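Local coordinates for organic hydroperoxide resistance protein (Legionella pneumophila, PDB 6MJN), which confers resistance to organic hydroperoxides, probably by reducing them to alcohols through redox-active cysteines, as OsmC/Ohr-family peroxidases do, at the interface of chains A and B. Coordinates in Å, arbitrary orientation; residue numbers count along the deposited sequence, not the author numbering. Chains: chain A/B, Organic hydroperoxide resistance protein.

Contact 1: the interface of chains A and B. Residues chain A 15-18; chain B 85-88.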
ATOM      1  N   THR A  15      -3.225 -10.209  -7.944  1.00 31.41           N
ATOM      2  CA  THR A  15      -4.524  -9.860  -7.403  1.00 28.28           C
ATOM      3  C   THR A  15      -5.011  -8.569  -8.050  1.00 31.87           C
ATOM      4  O   THR A  15      -4.217  -7.751  -8.503  1.00 29.83           O
ATOM      5  CB  THR A  15      -4.480  -9.720  -5.872  1.00 33.05           C
ATOM      6  OG1 THR A  15      -5.806  -9.479  -5.380  1.00 35.72           O
ATOM      7  CG2 THR A  15      -3.562  -8.589  -5.449  1.00 33.89           C
ATOM      8  N   ILE A  16      -6.335  -8.397  -8.085  1.00 29.72           N
ATOM      9  CA  ILE A  16      -6.975  -7.271  -8.775  1.00 27.09           C
ATOM     10  C   ILE A  16      -7.950  -6.603  -7.811  1.00 36.52           C
ATOM     11  O   ILE A  16      -8.761  -7.279  -7.176  1.00 32.43           O
ATOM     12  CB  ILE A  16      -7.711  -7.732 -10.049  1.00 33.84           C
ATOM     13  CG1 ILE A  16      -6.740  -8.413 -11.014  1.00 39.00           C
ATOM     14  CG2 ILE A  16      -8.410  -6.556 -10.736  1.00 36.58           C
ATOM     15  CD1 ILE A  16      -7.414  -9.006 -12.234  1.00 46.63           C
ATOM     16  N   ALA A  17      -7.871  -5.284  -7.698  1.00 31.73           N
ATOM     17  CA  ALA A  17      -8.829  -4.513  -6.915  1.00 30.48           C
ATOM     18  C   ALA A  17      -9.502  -3.502  -7.834  1.00 29.63           C
ATOM     19  O   ALA A  17      -8.912  -3.055  -8.821  1.00 33.47           O
ATOM     20  CB  ALA A  17      -8.143  -3.794  -5.737  1.00 28.49           C
ATOM     21  N   LYS A  18     -10.770  -3.194  -7.545  1.00 29.20           N
ATOM     22  CA  LYS A  18     -11.547  -2.225  -8.303  0.56 32.57           C
ATOM     23  C   LYS A  18     -12.124  -1.200  -7.335  1.00 37.30           C
ATOM     24  O   LYS A  18     -12.802  -1.572  -6.374  1.00 34.24           O
ATOM     25  CB  LYS A  18     -12.675  -2.911  -9.096  0.56 37.20           C
ATOM     26  CG  LYS A  18     -12.174  -3.995 -10.043  0.56 40.55           C
ATOM     27  CD  LYS A  18     -13.119  -4.254 -11.205  0.56 46.55           C
ATOM     28  CE  LYS A  18     -12.434  -5.140 -12.240  0.56 48.26           C
ATOM     29  NZ  LYS A  18     -13.209  -5.287 -13.502  0.56 59.12           N
TER
ATOM     30  N   MET B  85     -11.628   2.492 -11.217  1.00 31.92           N
ATOM     31  CA  MET B  85     -10.208   2.215 -11.274  1.00 32.34           C
ATOM     32  C   MET B  85      -9.955   0.759 -10.902  1.00 34.08           C
ATOM     33  O   MET B  85     -10.427   0.293  -9.860  1.00 37.62           O
ATOM     34  CB  MET B  85      -9.469   3.138 -10.306  1.00 31.63           C
ATOM     35  CG  MET B  85      -8.043   3.365 -10.647  1.00 38.87           C
ATOM     36  SD  MET B  85      -7.864   4.171 -12.252  1.00 39.93           S
ATOM     37  CE  MET B  85      -6.365   3.273 -12.667  1.00 30.10           C
ATOM     38  N   THR B  86      -9.218   0.066 -11.758  1.00 32.05           N
ATOM     39  CA  THR B  86      -8.751  -1.294 -11.545  1.00 33.76           C
ATOM     40  C   THR B  86      -7.238  -1.252 -11.351  1.00 35.62           C
ATOM     41  O   THR B  86      -6.530  -0.594 -12.121  1.00 36.82           O
ATOM     42  CB  THR B  86      -9.092  -2.173 -12.754  1.00 36.03           C
ATOM     43  OG1 THR B  86     -10.515  -2.212 -12.939  1.00 39.79           O
ATOM     44  CG2 THR B  86      -8.591  -3.580 -12.552  1.00 42.75           C
ATOM     45  N   SER B  87      -6.745  -1.944 -10.330  1.00 35.96           N
ATOM     46  CA  SER B  87      -5.310  -2.129 -10.147  1.00 35.06           C
ATOM     47  C   SER B  87      -5.036  -3.621 -10.108  1.00 39.06           C
ATOM     48  O   SER B  87      -5.782  -4.381  -9.493  1.00 38.97           O
ATOM     49  CB  SER B  87      -4.813  -1.489  -8.851  1.00 32.27           C
ATOM     50  OG  SER B  87      -5.344  -2.191  -7.749  1.00 47.28           O
ATOM     51  N   GLU B  88      -3.987  -4.045 -10.790  1.00 29.11           N
ATOM     52  CA  GLU B  88      -3.569  -5.435 -10.732  1.00 30.25           C
ATOM     53  C   GLU B  88      -2.139  -5.458 -10.221  1.00 29.41           C
ATOM     54  O   GLU B  88      -1.256  -4.831 -10.816  1.00 28.96           O
ATOM     55  CB  GLU B  88      -3.680  -6.088 -12.095  1.00 29.07           C
ATOM     56  CG  GLU B  88      -3.167  -7.510 -12.112  1.00 32.40           C
ATOM     57  CD  GLU B  88      -3.179  -8.082 -13.514  1.00 45.95           C
ATOM     58  OE1 GLU B  88      -4.256  -8.095 -14.135  1.00 50.28           O
ATOM     59  OE2 GLU B  88      -2.106  -8.491 -14.000  1.00 54.75           O
TER
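Two backbone hydrogen bonds between A:Ala17 and B:Ser87 join a strand of each subunit edge to edge. The amide N of A:Ala17 donates to the carbonyl O of B:Ser87 at 2.9 Å, nearly straight at the hydrogen (160°) and in the carbonyl plane. In the return bond the N of B:Ser87 gives its hydrogen to A:Ala17 O, also at 2.9 Å, with the donor tilted 16° from the carbonyl plane of A:Ala17. The reciprocal pair marks antiparallel pairing, which continues to A:Ile16 opposite B:Glu88 and to A:Lys18 opposite B:Thr86.

Side-chain packing covers one face of this junction. A:Ile16 sends its two branches to different partners, CG1 standing anti to the carbonyl carbon and CG2 anti to the backbone N: CG2 presses on the methyl CG2 of B:Thr86 at a tight 3.5 Å, while CG1 lies against the aliphatic CG of B:Glu88 at 3.8 Å. The CD1 methyl also comes within 3.8 Å of the carboxylate oxygen OE1 of B:Glu88, a contact rather than a bond. On the same face A:Lys18 runs extended beside B:Thr86, both side chains pointing the same way, and its CE passes 3.6 Å from the threonine hydroxyl OG1 in van der Waals contact.

On the opposite face the groups that meet, A:Ala17 and B:Ser87, are small. The hydroxyl OG of B:Ser87 approaches the CB methyl of A:Ala17 at 3.8 Å, its chi1 of 68° placing it between backbone N and carbonyl carbon.

In the fold, strand 13-20 of chain A is added to strand 82-93 of chain B, so that a beta-sheet runs from one subunit into the other.

Contact 2: the interface of chains A and B. Residues chain A 17, 19, 27, 38, 56; chain B 58-60, 62-63.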
ATOM      1  N   ALA A  17      -7.871  -5.284  -7.698  1.00 31.73           N
ATOM      2  CA  ALA A  17      -8.829  -4.513  -6.915  1.00 30.48           C
ATOM      3  C   ALA A  17      -9.502  -3.502  -7.834  1.00 29.63           C
ATOM      4  O   ALA A  17      -8.912  -3.055  -8.821  1.00 33.47           O
ATOM      5  CB  ALA A  17      -8.143  -3.794  -5.737  1.00 28.49           C
ATOM      6  N   ALA A  19     -11.866   0.079  -7.589  1.00 31.54           N
ATOM      7  CA  ALA A  19     -12.358   1.147  -6.732  1.00 35.11           C
ATOM      8  C   ALA A  19     -13.327   2.036  -7.502  1.00 38.12           C
ATOM      9  O   ALA A  19     -13.172   2.263  -8.712  1.00 38.90           O
ATOM     10  CB  ALA A  19     -11.190   1.986  -6.178  1.00 37.14           C
ATOM     11  N   VAL A  27     -13.967  -0.020  -2.429  1.00 34.54           N
ATOM     12  CA  VAL A  27     -12.964  -0.787  -3.163  1.00 33.51           C
ATOM     13  C   VAL A  27     -13.080  -2.256  -2.761  1.00 32.37           C
ATOM     14  O   VAL A  27     -13.332  -2.571  -1.595  1.00 35.39           O
ATOM     15  CB  VAL A  27     -11.537  -0.239  -2.914  1.00 33.51           C
ATOM     16  CG1 VAL A  27     -11.122  -0.411  -1.449  1.00 28.67           C
ATOM     17  CG2 VAL A  27     -10.511  -0.893  -3.861  1.00 32.08           C
ATOM     18  N   LEU A  38     -14.738   3.493   1.893  1.00 36.64           N
ATOM     19  CA  LEU A  38     -13.697   4.495   2.090  1.00 36.61           C
ATOM     20  C   LEU A  38     -14.300   5.812   2.569  1.00 33.41           C
ATOM     21  O   LEU A  38     -15.488   6.068   2.381  1.00 37.19           O
ATOM     22  CB  LEU A  38     -12.925   4.738   0.790  1.00 39.37           C
ATOM     23  CG  LEU A  38     -12.300   3.487   0.164  1.00 47.12           C
ATOM     24  CD1 LEU A  38     -11.890   3.745  -1.281  1.00 47.25           C
ATOM     25  CD2 LEU A  38     -11.119   3.014   0.998  1.00 36.85           C
ATOM     26  N   LEU A  56      -4.589   1.765   4.361  1.00 26.39           N
ATOM     27  CA  LEU A  56      -4.336   0.517   3.643  1.00 27.18           C
ATOM     28  C   LEU A  56      -2.845   0.296   3.478  1.00 22.92           C
ATOM     29  O   LEU A  56      -2.350  -0.812   3.731  1.00 24.29           O
ATOM     30  CB  LEU A  56      -5.035   0.514   2.276  1.00 24.04           C
ATOM     31  CG  LEU A  56      -6.561   0.486   2.451  1.00 27.32           C
ATOM     32  CD1 LEU A  56      -7.290   0.620   1.151  1.00 29.45           C
ATOM     33  CD2 LEU A  56      -7.000  -0.799   3.169  1.00 36.78           C
TER
ATOM     34  N   ALA B  58      -2.942  -3.145  -3.728  1.00 24.06           N
ATOM     35  CA  ALA B  58      -3.786  -2.975  -4.905  1.00 25.53           C
ATOM     36  C   ALA B  58      -5.009  -2.127  -4.577  1.00 29.18           C
ATOM     37  O   ALA B  58      -5.401  -1.250  -5.356  1.00 27.71           O
ATOM     38  CB  ALA B  58      -4.210  -4.332  -5.448  1.00 23.78           C
ATOM     39  N   ALA B  59      -5.628  -2.379  -3.435  1.00 27.77           N
ATOM     40  CA  ALA B  59      -6.832  -1.632  -3.083  1.00 36.54           C
ATOM     41  C   ALA B  59      -6.512  -0.164  -2.837  1.00 30.18           C
ATOM     42  O   ALA B  59      -7.203   0.729  -3.355  1.00 29.64           O
ATOM     43  CB  ALA B  59      -7.487  -2.252  -1.856  1.00 32.10           C
ATOM     44  N   GLY B  60      -5.493   0.106  -2.012  1.00 21.94           N
ATOM     45  CA  GLY B  60      -5.074   1.489  -1.781  1.00 25.34           C
ATOM     46  C   GLY B  60      -4.688   2.217  -3.062  1.00 28.71           C
ATOM     47  O   GLY B  60      -5.038   3.385  -3.250  1.00 28.72           O
ATOM     48  N   ALA B  62      -5.644   1.566  -6.271  1.00 27.30           N
ATOM     49  CA  ALA B  62      -6.822   1.833  -7.106  1.00 28.98           C
ATOM     50  C   ALA B  62      -7.592   3.043  -6.596  1.00 32.80           C
ATOM     51  O   ALA B  62      -8.017   3.906  -7.378  1.00 28.27           O
ATOM     52  CB  ALA B  62      -7.735   0.607  -7.155  1.00 27.71           C
ATOM     53  N   ALA B  63      -7.751   3.137  -5.277  1.00 27.96           N
ATOM     54  CA  ALA B  63      -8.526   4.225  -4.697  1.00 31.55           C
ATOM     55  C   ALA B  63      -7.764   5.533  -4.778  1.00 34.42           C
ATOM     56  O   ALA B  63      -8.350   6.588  -5.042  1.00 34.40           O
ATOM     57  CB  ALA B  63      -8.875   3.897  -3.248  1.00 35.83           C
TER
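Helix 53-76 of chain B turns the backbone of its B:Ala59, B:Gly60 and B:Ala63 segment, with regular helical torsions, towards the extended A:Ala17 and A:Ala19 of strand 13-20. The CB methyls of both strand alanines point at the helix, two residues apart along the strand, and so on the same face, and one helical turn apart along the partner. A:Ala17 CB reaches the CA of B:Ala59 at 3.7 Å and also touches the neighbouring B:Ala58. A:Ala19 CB settles over the next turn, 3.7 Å from the amide N of B:Ala63 and 3.8 Å from the CB of B:Ala62. With methyls as the only side chains at these points, the strand can lie directly upon the helix backbone.

From the adjoining strand 26-29, A:Val27 meets B:Ala59 with both branches. Its CG2, anti to the backbone N, does most of the touching, at 3.8 Å from B:Ala59 CA, while CG1 flanks the alanine methyl more loosely at 4.1 Å. B:Ala59 is thus packed by A:Ala17 and A:Val27 together.

A:Leu56 enters from helix 53-75 of its own subunit, the counterpart of the chain B helix. Its CD1 methyl bears on B:Gly60, 3.8 Å from CA; the lack of a side chain there probably lets the two symmetry-related helices come close. The patch is an apolar part of the core of what is probably the biological dimer, as is usual in the OsmC/Ohr family, built largely from small residues.

At its far end, beyond strand 35-37, A:Leu38 holds CG anti to the carbonyl carbon (chi1 -56°), and chi2 of 165° carries CD1 outward to the CB methyl of B:Ala63, 3.6 Å away.

Contact 1 and contact 2 lie about 7 Å apart, measured between the centres of their C-alpha atoms, and share A:Ala17 of strand 13-20. This residue serves both through different groups: its backbone joins strand 82-93 of chain B in contact 1, and its methyl faces helix 53-76 in contact 2. One strand of chain A is therefore fixed both at its edge and over one face, within a sheet and against a helix of the partner. Two-fold symmetry repeats both contacts with the chains exchanged, giving an intertwined pair of subunits, probably the biological dimer, as is typical of the OsmC/Ohr family.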